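Local coordinates for protein glutathione transferase (Phanerochaete chrysosporium, PDB 4F0C) that probably transfers glutathione to or from small molecules as a Ure2p-type glutathione transferase, and binds oxidized glutathione disulfide, at residues A[136-141]-A[186-191]; A[111-116]-A[175-180]. All coordinates share one frame; numbering follows the deposited sequence. Where two conformers were deposited one is given.

Interaction 1. Residues A[136-141]-A[186-191]; sequences IAERYQ and KGYKGF. With GDS (oxidized glutathione disulfide), chain B; SO4 (sulfate ion), chain E.
Y188 lies across the side of helix 134-155, where Q141 and E138 receive it. The turn from Y188 to F191 is type I', and F191 N bonds back to Y188 O. With CG anti to the backbone N (chi1 175°), the ring is carried to the helix. Followed outward, CB and CG of Y188 first pass the amide of Q141; the Y188 CB to Q141 NE2 distance is 3.9 Å. CD1 of Y188 meets both ends of that amide, with Q141 OE1 at 3.8 Å. The amide and ring planes are 37° apart. The same ring face takes a CH-pi contact, with Q141 CB 4.2 Å from the Y188 ring centroid and nearly on the ring normal. K189 CG covers the opposite face of the Y188 ring, over its centre. Further out, CE1 and CZ lie near E138 OE2. The tip ends in a hydrogen bond: Y188 OH donates to E138 OE2 at 2.8 Å. The carboxylate stands almost perpendicular to the ring. It is met on its anti side, 29° out of its plane. Q141 NE2 has its polar partner in L184 O, which fixes the amide beside the ring.

R139 serves the ligand instead. Its NH1 and NH2 donate to the two oxygens of one carboxylate of a glutathione disulfide; R139 NH2 to OE8 of that ligand is 2.8 Å. R139 NH1 also holds O2 of a sulfate, probably from the crystallisation liquor. The disulfide is bound largely by the second subunit, so R139 reaches over the dimer interface. Y188 also packs on K142 and L145 of helix 134-155. The loop that follows helix 174-184 therefore rests on helix 134-155, while I136 and A137 touch F123 of helix 96-126.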
# COMPACT_ATOMS: atom_id res chain seq x y z
N ILE A 136 -17.37 -13.77 -7.38
CA ILE A 136 -16.19 -13.43 -6.59
C ILE A 136 -15.98 -11.94 -6.66
O ILE A 136 -15.60 -11.31 -5.67
CB ILE A 136 -14.92 -14.18 -7.09
CG1 ILE A 136 -15.03 -15.68 -6.79
CG2 ILE A 136 -13.65 -13.59 -6.48
CD1 ILE A 136 -15.11 -16.00 -5.29
N ALA A 137 -16.25 -11.35 -7.82
CA ALA A 137 -16.12 -9.89 -7.97
C ALA A 137 -16.98 -9.12 -6.98
O ALA A 137 -16.59 -8.04 -6.53
CB ALA A 137 -16.44 -9.43 -9.40
N GLU A 138 -18.14 -9.66 -6.64
CA GLU A 138 -19.04 -8.94 -5.73
C GLU A 138 -18.39 -8.63 -4.38
O GLU A 138 -18.65 -7.60 -3.78
CB GLU A 138 -20.37 -9.67 -5.51
CG GLU A 138 -21.29 -8.86 -4.63
CD GLU A 138 -22.72 -9.30 -4.72
OE1 GLU A 138 -22.99 -10.32 -5.38
OE2 GLU A 138 -23.58 -8.61 -4.13
N ARG A 139 -17.55 -9.54 -3.88
CA ARG A 139 -16.80 -9.28 -2.65
C ARG A 139 -16.01 -7.98 -2.76
O ARG A 139 -15.97 -7.17 -1.82
CB ARG A 139 -15.86 -10.48 -2.34
CG ARG A 139 -14.59 -10.11 -1.51
CD ARG A 139 -13.79 -11.38 -1.09
NE ARG A 139 -12.51 -11.05 -0.46
CZ ARG A 139 -12.35 -10.70 0.82
NH1 ARG A 139 -13.39 -10.64 1.64
NH2 ARG A 139 -11.14 -10.40 1.29
N TYR A 140 -15.38 -7.77 -3.91
CA TYR A 140 -14.55 -6.58 -4.11
C TYR A 140 -15.36 -5.34 -4.49
O TYR A 140 -14.97 -4.23 -4.16
CB TYR A 140 -13.42 -6.88 -5.10
CG TYR A 140 -12.58 -8.01 -4.56
CD1 TYR A 140 -11.73 -7.79 -3.48
CD2 TYR A 140 -12.70 -9.31 -5.05
CE1 TYR A 140 -10.98 -8.82 -2.94
CE2 TYR A 140 -11.96 -10.34 -4.51
CZ TYR A 140 -11.10 -10.09 -3.45
OH TYR A 140 -10.35 -11.10 -2.89
N GLN A 141 -16.48 -5.52 -5.18
CA GLN A 141 -17.41 -4.40 -5.37
C GLN A 141 -17.94 -3.88 -4.02
O GLN A 141 -18.06 -2.66 -3.80
CB GLN A 141 -18.57 -4.84 -6.26
CG GLN A 141 -18.13 -5.13 -7.71
CD GLN A 141 -19.26 -5.72 -8.50
OE1 GLN A 141 -19.74 -6.81 -8.17
NE2 GLN A 141 -19.73 -4.98 -9.51
N LYS A 186 -20.46 0.53 -11.65
CA LYS A 186 -21.52 1.10 -12.48
C LYS A 186 -22.58 0.02 -12.69
O LYS A 186 -22.26 -1.08 -13.14
CB LYS A 186 -20.98 1.57 -13.82
CG LYS A 186 -22.07 2.15 -14.74
CD LYS A 186 -21.47 2.74 -15.99
CE LYS A 186 -22.58 3.23 -16.92
NZ LYS A 186 -22.02 3.66 -18.23
N GLY A 187 -23.82 0.33 -12.33
CA GLY A 187 -24.91 -0.61 -12.42
C GLY A 187 -24.93 -1.66 -11.33
O GLY A 187 -25.68 -2.63 -11.44
N TYR A 188 -24.14 -1.49 -10.28
CA TYR A 188 -24.11 -2.46 -9.19
C TYR A 188 -25.08 -2.09 -8.07
O TYR A 188 -24.87 -1.10 -7.35
CB TYR A 188 -22.70 -2.61 -8.60
CG TYR A 188 -22.69 -3.51 -7.39
CD1 TYR A 188 -22.96 -4.87 -7.52
CD2 TYR A 188 -22.41 -3.02 -6.13
CE1 TYR A 188 -22.96 -5.70 -6.41
CE2 TYR A 188 -22.41 -3.84 -5.02
CZ TYR A 188 -22.68 -5.18 -5.17
OH TYR A 188 -22.70 -5.99 -4.07
N LYS A 189 -26.13 -2.88 -7.93
CA LYS A 189 -27.17 -2.67 -6.91
C LYS A 189 -27.67 -1.22 -6.86
O LYS A 189 -27.84 -0.63 -5.78
CB LYS A 189 -26.67 -3.14 -5.53
CG LYS A 189 -26.14 -4.58 -5.55
CD LYS A 189 -27.08 -5.55 -4.88
CE LYS A 189 -26.65 -7.00 -5.12
NZ LYS A 189 -27.34 -7.62 -6.30
N GLY A 190 -27.87 -0.64 -8.04
CA GLY A 190 -28.44 0.69 -8.15
C GLY A 190 -27.48 1.82 -7.86
O GLY A 190 -27.90 2.95 -7.61
N PHE A 191 -26.19 1.51 -7.88
CA PHE A 191 -25.16 2.51 -7.56
C PHE A 191 -25.39 3.83 -8.28
O PHE A 191 -25.58 3.85 -9.49
CB PHE A 191 -23.77 1.99 -7.96
CG PHE A 191 -22.67 3.02 -7.78
CD1 PHE A 191 -22.17 3.31 -6.51
CD2 PHE A 191 -22.13 3.69 -8.88
CE1 PHE A 191 -21.13 4.25 -6.34
CE2 PHE A 191 -21.12 4.65 -8.71
CZ PHE A 191 -20.62 4.92 -7.45
N1 GDS B . -3.22 -1.50 4.96
CA1 GDS B . -3.67 -1.70 6.39
C1 GDS B . -2.45 -1.63 7.39
OE1 GDS B . -1.32 -2.07 7.01
OE2 GDS B . -2.67 -1.07 8.50
CB1 GDS B . -4.41 -3.08 6.58
CG1 GDS B . -4.87 -3.26 8.04
CD1 GDS B . -5.70 -4.50 8.14
O1 GDS B . -5.94 -5.25 7.21
N2 GDS B . -6.20 -4.75 9.40
CA2 GDS B . -7.07 -5.91 9.68
C2 GDS B . -8.41 -5.44 10.20
O2 GDS B . -8.46 -4.53 11.02
CB2 GDS B . -6.48 -6.78 10.82
SG2 GDS B . -5.02 -7.67 10.22
N3 GDS B . -9.49 -6.12 9.78
CA3 GDS B . -10.79 -5.75 10.27
C3 GDS B . -11.80 -5.66 9.13
OE3 GDS B . -13.01 -5.59 9.43
OE4 GDS B . -11.32 -5.61 7.99
N4 GDS B . -5.24 -7.13 5.17
CA4 GDS B . -4.64 -6.78 3.87
C4 GDS B . -3.32 -6.00 4.14
OE5 GDS B . -2.67 -6.27 5.18
OE6 GDS B . -3.02 -5.15 3.28
C5 GDS B . -5.94 -8.31 5.33
O5 GDS B . -6.09 -9.13 4.43
CA5 GDS B . -6.51 -8.61 6.70
N5 GDS B . -7.73 -9.47 6.58
CB5 GDS B . -5.43 -9.32 7.52
SG5 GDS B . -5.90 -9.39 9.29
CA6 GDS B . -11.58 -8.19 5.80
C6 GDS B . -11.78 -8.95 4.43
OE7 GDS B . -12.93 -8.98 3.93
OE8 GDS B . -10.77 -9.46 3.91
N6 GDS B . -12.68 -7.26 6.03
CB6 GDS B . -11.47 -9.28 6.91
CG6 GDS B . -10.11 -10.00 6.91
CD6 GDS B . -8.97 -9.02 7.09
O6 GDS B . -9.05 -7.92 7.65
S SO4 E . -17.42 -10.74 1.64
O1 SO4 E . -17.64 -10.82 3.09
O2 SO4 E . -16.10 -11.30 1.35
O3 SO4 E . -18.41 -11.52 0.90
O4 SO4 E . -17.51 -9.35 1.21

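Interaction 2. Residues A[111-116]-A[175-180]; sequences SGQGPY and IWNATA. With GDS (oxidized glutathione disulfide), chain C.
W176 and Q113 bring together two helices of the all-helical C-terminal domain of the glutathione transferase fold, beside the bound glutathione disulfide. The axes of the two segments come within 10.2 Å and cross at 47°. W176 CG is anti to the carbonyl carbon (chi1 -82°). The indole thus passes under G114, whose CA lies over the five-membered ring of W176, 3.9 Å from its centroid, a CH-pi contact. The far rim of the indole meets the ligand: W176 CZ2 is 3.6 Å from its CB5. W176 NE1 donates to N17 OD1, and N17 ND2 bonds the same disulfide, so W176 probably helps to position N17. With an alanine in place of W176, N17 OD1 would probably lose this donor, and G114 CA and ligand CB5 would lose the ring they rest on. G114 itself has no room for a CB, which would run into OE6 of the disulfide. Helix 96-126 is kinked here, and P115 N comes within 3.2 Å of that OE6.

Q113 extends fully, CG anti to the backbone N, and lays its amide against the start of helix 174-184. Q113 CD sits 3.4 Å from W176 CB. Its NE2 bonds F173 O, and weakly N177 OD1 at 2.8 Å, the two amides nearly perpendicular. Q109 NE2 donates to Q113 OE1, helping to fix which way the amide is turned. One turn further on, T179 OG1 and T179 N grip I175 O from opposite faces. A water links the helices too: it donates to Q113 OE1 and accepts from W176 N at 2.9 Å.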
# COMPACT_ATOMS: atom_id res chain seq x y z
N SER A 111 -2.82 0.57 -0.23
CA SER A 111 -3.08 -0.76 0.35
C SER A 111 -4.58 -1.06 0.37
O SER A 111 -5.00 -2.21 0.38
CB SER A 111 -2.49 -0.85 1.78
OG SER A 111 -3.12 0.06 2.68
N GLY A 112 -5.39 -0.02 0.41
CA GLY A 112 -6.82 -0.20 0.66
C GLY A 112 -7.67 0.17 -0.56
O GLY A 112 -8.78 -0.31 -0.68
N GLN A 113 -7.16 1.03 -1.45
CA GLN A 113 -7.91 1.31 -2.69
C GLN A 113 -7.42 0.46 -3.87
O GLN A 113 -8.16 -0.41 -4.32
CB GLN A 113 -7.90 2.80 -3.06
CG GLN A 113 -8.83 3.14 -4.26
CD GLN A 113 -8.47 4.46 -4.94
OE1 GLN A 113 -7.31 4.74 -5.21
NE2 GLN A 113 -9.50 5.26 -5.27
N GLY A 114 -6.22 0.75 -4.39
CA GLY A 114 -5.66 0.02 -5.54
C GLY A 114 -5.86 -1.51 -5.52
O GLY A 114 -6.43 -2.06 -6.45
N PRO A 115 -5.41 -2.19 -4.45
CA PRO A 115 -5.39 -3.65 -4.52
C PRO A 115 -6.81 -4.23 -4.55
O PRO A 115 -7.05 -5.13 -5.34
CB PRO A 115 -4.64 -4.05 -3.24
CG PRO A 115 -3.71 -2.87 -2.97
CD PRO A 115 -4.66 -1.69 -3.28
N TYR A 116 -7.73 -3.67 -3.78
CA TYR A 116 -9.08 -4.21 -3.71
C TYR A 116 -9.88 -3.80 -4.95
O TYR A 116 -10.62 -4.60 -5.51
CB TYR A 116 -9.80 -3.70 -2.45
CG TYR A 116 -9.21 -4.33 -1.20
CD1 TYR A 116 -9.65 -5.58 -0.75
CD2 TYR A 116 -8.18 -3.71 -0.50
CE1 TYR A 116 -9.10 -6.18 0.41
CE2 TYR A 116 -7.61 -4.31 0.65
CZ TYR A 116 -8.07 -5.54 1.10
OH TYR A 116 -7.50 -6.13 2.23
N ILE A 175 -7.60 8.15 -10.08
CA ILE A 175 -7.74 7.25 -11.25
C ILE A 175 -8.56 5.99 -10.92
O ILE A 175 -9.45 5.62 -11.70
CB ILE A 175 -6.39 6.93 -11.95
CG1 ILE A 175 -6.64 6.24 -13.31
CG2 ILE A 175 -5.45 6.09 -11.04
CD1 ILE A 175 -7.23 7.17 -14.40
N TRP A 176 -8.32 5.37 -9.76
CA TRP A 176 -9.12 4.20 -9.39
C TRP A 176 -10.57 4.56 -9.08
O TRP A 176 -11.48 3.76 -9.33
CB TRP A 176 -8.50 3.45 -8.21
CG TRP A 176 -7.39 2.50 -8.60
CD1 TRP A 176 -6.05 2.65 -8.35
CD2 TRP A 176 -7.54 1.25 -9.31
NE1 TRP A 176 -5.36 1.58 -8.86
CE2 TRP A 176 -6.25 0.70 -9.44
CE3 TRP A 176 -8.64 0.53 -9.81
CZ2 TRP A 176 -6.01 -0.52 -10.07
CZ3 TRP A 176 -8.41 -0.69 -10.44
CH2 TRP A 176 -7.11 -1.20 -10.57
N ASN A 177 -10.81 5.75 -8.52
CA ASN A 177 -12.21 6.15 -8.28
C ASN A 177 -12.95 6.34 -9.59
O ASN A 177 -14.13 5.99 -9.71
CB ASN A 177 -12.33 7.40 -7.39
CG ASN A 177 -12.12 7.07 -5.92
OD1 ASN A 177 -12.26 5.92 -5.50
ND2 ASN A 177 -11.80 8.09 -5.12
N ALA A 178 -12.26 6.89 -10.58
CA ALA A 178 -12.90 7.11 -11.88
C ALA A 178 -13.24 5.76 -12.50
O ALA A 178 -14.31 5.56 -13.06
CB ALA A 178 -11.97 7.94 -12.82
N THR A 179 -12.28 4.83 -12.43
CA THR A 179 -12.45 3.46 -12.89
C THR A 179 -13.64 2.77 -12.18
O THR A 179 -14.46 2.10 -12.81
CB THR A 179 -11.14 2.68 -12.60
OG1 THR A 179 -10.03 3.35 -13.24
CG2 THR A 179 -11.24 1.27 -13.07
N ALA A 180 -13.73 2.95 -10.86
CA ALA A 180 -14.83 2.34 -10.10
C ALA A 180 -16.18 2.90 -10.52
O ALA A 180 -17.15 2.15 -10.80
CB ALA A 180 -14.61 2.55 -8.60
N1 GDS C . 1.25 -0.97 -5.89
CA1 GDS C . 1.68 -0.80 -7.33
C1 GDS C . 1.73 0.73 -7.73
OE1 GDS C . 0.89 1.53 -7.22
OE2 GDS C . 2.68 1.08 -8.49
CB1 GDS C . 0.73 -1.54 -8.32
CG1 GDS C . 1.19 -1.36 -9.79
CD1 GDS C . 0.35 -2.23 -10.67
O1 GDS C . -0.57 -2.93 -10.29
N2 GDS C . 0.69 -2.16 -12.01
CA2 GDS C . -0.00 -2.97 -13.03
C2 GDS C . 0.97 -3.89 -13.72
O2 GDS C . 2.09 -3.47 -14.04
CB2 GDS C . -0.57 -2.07 -14.15
SG2 GDS C . -1.98 -1.13 -13.54
N3 GDS C . 0.53 -5.13 -14.02
CA3 GDS C . 1.40 -6.04 -14.72
C3 GDS C . 1.39 -7.41 -14.07
OE3 GDS C . 1.90 -8.37 -14.69
OE4 GDS C . 0.91 -7.46 -12.92
N4 GDS C . -3.15 -3.41 -9.14
CA4 GDS C . -3.44 -3.37 -7.70
C4 GDS C . -3.02 -1.98 -7.15
OE5 GDS C . -3.11 -0.98 -7.91
OE6 GDS C . -2.65 -1.96 -5.96
C5 GDS C . -3.95 -4.11 -10.01
O5 GDS C . -4.95 -4.73 -9.66
CA5 GDS C . -3.59 -4.08 -11.49
N5 GDS C . -4.05 -5.32 -12.16
CB5 GDS C . -4.26 -2.85 -12.11
SG5 GDS C . -3.59 -2.53 -13.78
CA6 GDS C . -2.07 -8.95 -12.27
C6 GDS C . -3.15 -9.81 -11.50
OE7 GDS C . -3.02 -11.06 -11.49
OE8 GDS C . -4.08 -9.19 -10.94
N6 GDS C . -0.84 -9.72 -12.43
CB6 GDS C . -2.70 -8.52 -13.62
CG6 GDS C . -3.74 -7.39 -13.47
CD6 GDS C . -3.12 -6.17 -12.82
O6 GDS C . -1.92 -5.86 -12.84
O HOH W 1 -6.33 5.87 -7.67

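In the fold
The two contacts alternate along the chain: 111-116, then 136-141, then 175-180, then 186-191. Their centres are 14 Å apart. Both belong to the helical part of the fold, and neither uses the sheet. Helices 96-126 and 134-155 follow each other in the chain and touch where Y140 CB packs on Y116 O at 3.6 Å. Helix 174-184 leads from interaction 2 into the loop of interaction 1. Interaction 2 is buried near the middle of the chain; the centre of interaction 1 lies about 21 Å from the centre of the chain. Both touch the second subunit. Each also meets a glutathione disulfide, so this helical bundle contributes to the ligand sites of both subunits.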